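Protein interacting with Hsp90 1 (Saccharomyces cerevisiae, PDB 4CHH) takes part in pre-rRNA processing, is required for the NOP58-snoRNA interaction, and belongs to the R2TP complex, which also contains RVB1, RVB2 and TAH1. Local coordinates at residues W90-I95 / R123-D128. Numbering follows the deposited sequence.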
loop_
_atom_site.group_PDB
_atom_site.type_symbol
_atom_site.label_atom_id
_atom_site.label_comp_id
_atom_site.label_asym_id
_atom_site.label_seq_id
_atom_site.Cartn_x
_atom_site.Cartn_y
_atom_site.Cartn_z
ATOM N N TRP A 90 -13.845 -8.328 6.392
ATOM C CA TRP A 90 -12.452 -8.731 6.469
ATOM C C TRP A 90 -11.622 -7.895 5.506
ATOM O O TRP A 90 -12.014 -7.692 4.360
ATOM C CB TRP A 90 -12.331 -10.225 6.117
ATOM C CG TRP A 90 -11.037 -10.897 6.465
ATOM C CD1 TRP A 90 -10.828 -11.743 7.518
ATOM C CD2 TRP A 90 -9.841 -10.959 5.655
ATOM N NE1 TRP A 90 -9.549 -12.245 7.471
ATOM C CE2 TRP A 90 -8.922 -11.786 6.334
ATOM C CE3 TRP A 90 -9.443 -10.358 4.440
ATOM C CZ2 TRP A 90 -7.657 -12.094 5.805
ATOM C CZ3 TRP A 90 -8.183 -10.634 3.933
ATOM C CH2 TRP A 90 -7.303 -11.496 4.609
ATOM N N GLU A 91 -10.431 -7.490 5.955
ATOM C CA GLU A 91 -9.496 -6.719 5.137
ATOM C C GLU A 91 -8.100 -6.876 5.651
ATOM O O GLU A 91 -7.905 -7.053 6.845
ATOM C CB GLU A 91 -9.890 -5.225 5.171
ATOM C CG GLU A 91 -9.309 -4.414 4.024
ATOM C CD GLU A 91 -10.091 -3.190 3.592
ATOM O OE1 GLU A 91 -11.329 -3.291 3.438
ATOM O OE2 GLU A 91 -9.449 -2.152 3.318
ATOM N N ILE A 92 -7.114 -6.773 4.770
ATOM C CA ILE A 92 -5.720 -6.736 5.195
ATOM C C ILE A 92 -5.465 -5.268 5.634
ATOM O O ILE A 92 -5.560 -4.387 4.776
ATOM C CB ILE A 92 -4.734 -7.211 4.084
ATOM C CG1 ILE A 92 -4.835 -8.725 3.832
ATOM C CG2 ILE A 92 -3.284 -6.783 4.410
ATOM C CD1 ILE A 92 -3.925 -9.294 2.693
ATOM N N PRO A 93 -5.187 -4.949 6.923
ATOM C CA PRO A 93 -4.901 -3.536 7.276
ATOM C C PRO A 93 -3.678 -2.983 6.506
ATOM O O PRO A 93 -2.691 -3.695 6.290
ATOM C CB PRO A 93 -4.634 -3.598 8.789
ATOM C CG PRO A 93 -5.369 -4.876 9.253
ATOM C CD PRO A 93 -5.096 -5.828 8.111
ATOM N N ILE A 94 -3.784 -1.733 6.037
ATOM C CA ILE A 94 -2.710 -1.049 5.309
ATOM C C ILE A 94 -2.390 0.276 6.003
ATOM O O ILE A 94 -3.298 1.054 6.264
ATOM C CB ILE A 94 -3.053 -0.813 3.795
ATOM C CG1 ILE A 94 -3.499 -2.134 3.096
ATOM C CG2 ILE A 94 -1.843 -0.164 3.048
ATOM C CD1 ILE A 94 -4.265 -1.976 1.877
ATOM N N ILE A 95 -1.102 0.544 6.231
ATOM C CA ILE A 95 -0.622 1.825 6.700
ATOM C C ILE A 95 0.119 2.445 5.497
ATOM O O ILE A 95 1.089 1.878 4.990
ATOM C CB ILE A 95 0.218 1.742 8.008
ATOM C CG1 ILE A 95 -0.659 1.186 9.180
ATOM C CG2 ILE A 95 0.741 3.167 8.367
ATOM C CD1 ILE A 95 0.092 0.694 10.390
ATOM N N ARG A 123 2.878 -12.862 3.183
ATOM C CA ARG A 123 3.104 -14.267 2.831
ATOM C C ARG A 123 1.831 -14.883 2.243
ATOM O O ARG A 123 1.922 -15.690 1.330
ATOM C CB ARG A 123 3.619 -15.072 4.048
ATOM C CG ARG A 123 5.084 -14.760 4.456
ATOM C CD ARG A 123 5.676 -13.574 3.710
ATOM N NE ARG A 123 6.534 -13.974 2.619
ATOM C CZ ARG A 123 7.046 -13.155 1.709
ATOM N NH1 ARG A 123 6.753 -11.859 1.727
ATOM N NH2 ARG A 123 7.826 -13.627 0.759
ATOM N N TRP A 124 0.658 -14.499 2.741
ATOM C CA TRP A 124 -0.632 -15.001 2.223
ATOM C C TRP A 124 -0.801 -14.651 0.749
ATOM O O TRP A 124 -1.271 -15.478 -0.022
ATOM C CB TRP A 124 -1.821 -14.387 2.998
ATOM C CG TRP A 124 -1.917 -14.710 4.461
ATOM C CD1 TRP A 124 -1.371 -15.782 5.107
ATOM C CD2 TRP A 124 -2.697 -14.008 5.438
ATOM N NE1 TRP A 124 -1.684 -15.736 6.444
ATOM C CE2 TRP A 124 -2.519 -14.672 6.672
ATOM C CE3 TRP A 124 -3.525 -12.867 5.393
ATOM C CZ2 TRP A 124 -3.155 -14.256 7.849
ATOM C CZ3 TRP A 124 -4.169 -12.463 6.557
ATOM C CH2 TRP A 124 -3.948 -13.128 7.778
ATOM N N ILE A 125 -0.437 -13.396 0.365
ATOM C CA ILE A 125 -0.631 -12.909 -1.007
ATOM C C ILE A 125 0.399 -13.547 -1.986
ATOM O O ILE A 125 0.207 -13.431 -3.195
ATOM C CB ILE A 125 -0.694 -11.356 -1.090
ATOM C CG1 ILE A 125 0.645 -10.694 -0.631
ATOM C CG2 ILE A 125 -1.905 -10.854 -0.280
ATOM C CD1 ILE A 125 0.810 -9.225 -0.938
ATOM N N CYS A 126 1.433 -14.259 -1.462
ATOM C CA CYS A 126 2.388 -15.035 -2.279
ATOM C C CYS A 126 1.727 -16.295 -2.793
ATOM O O CYS A 126 2.007 -16.720 -3.911
ATOM C CB CYS A 126 3.623 -15.410 -1.470
ATOM S SG CYS A 126 4.761 -14.054 -1.171
ATOM N N ASP A 127 0.930 -16.949 -1.920
ATOM C CA ASP A 127 0.294 -18.249 -2.133
ATOM C C ASP A 127 -1.118 -18.200 -2.737
ATOM O O ASP A 127 -1.618 -19.242 -3.168
ATOM C CB ASP A 127 0.228 -18.999 -0.787
ATOM C CG ASP A 127 1.563 -19.239 -0.113
ATOM O OD1 ASP A 127 2.588 -19.363 -0.835
ATOM O OD2 ASP A 127 1.585 -19.324 1.131
ATOM N N ASP A 128 -1.785 -17.034 -2.725
ATOM C CA ASP A 128 -3.124 -16.921 -3.300
ATOM C C ASP A 128 -3.160 -15.673 -4.176
ATOM O O ASP A 128 -3.074 -14.540 -3.678
ATOM C CB ASP A 128 -4.208 -16.920 -2.197
ATOM C CG ASP A 128 -5.642 -17.007 -2.717
ATOM O OD1 ASP A 128 -6.067 -16.089 -3.435
ATOM O OD2 ASP A 128 -6.352 -17.963 -2.345
#
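Trp90 and Trp124 meet through the six-membered rings of their indoles, CZ2 of Trp90 lying 3.6 Å from CZ3 of Trp124. The ring centroids are 5.9 Å apart and the planes inclined at 31°, an oblique pairing. Trp124 CZ3 comes up to the rim of the Trp90 ring, near its plane, and also lies 3.8 Å from Trp90 CH2. Trp90 sends its benzo end from the loop toward the helix, its CG lying opposite the backbone N (chi1 -165°).

The aliphatic contact runs through Ile92. CD1 of Ile92 lies 3.9 Å from CG2 of Ile125, the gamma-methyl branch rather than the end of the longer arm. The same Ile92 CD1 sits at the edge of the Trp124 ring, 4.5 Å from CE3. Ile92 reaches this far because its chain is extended at the tip, chi2 178°.

Within the PIH1 N-terminal domain, this buried apolar contact joins the loop between helix 78-86 and strand 95-103 to helix 119-127. Ile92 and Ile125 both also pack on Ile117 of strand 109-118, so loop and helix share a packing partner on the sheet. Val81, Leu84 and Ile85 of helix 78-86 pack against Trp90, while Leu131 of helix 129-147 touches Trp124.

No hydrogen bond crosses between the segments. The indole NE1 of Trp90 bonds to the backbone O of Val74, tying the ring to another loop.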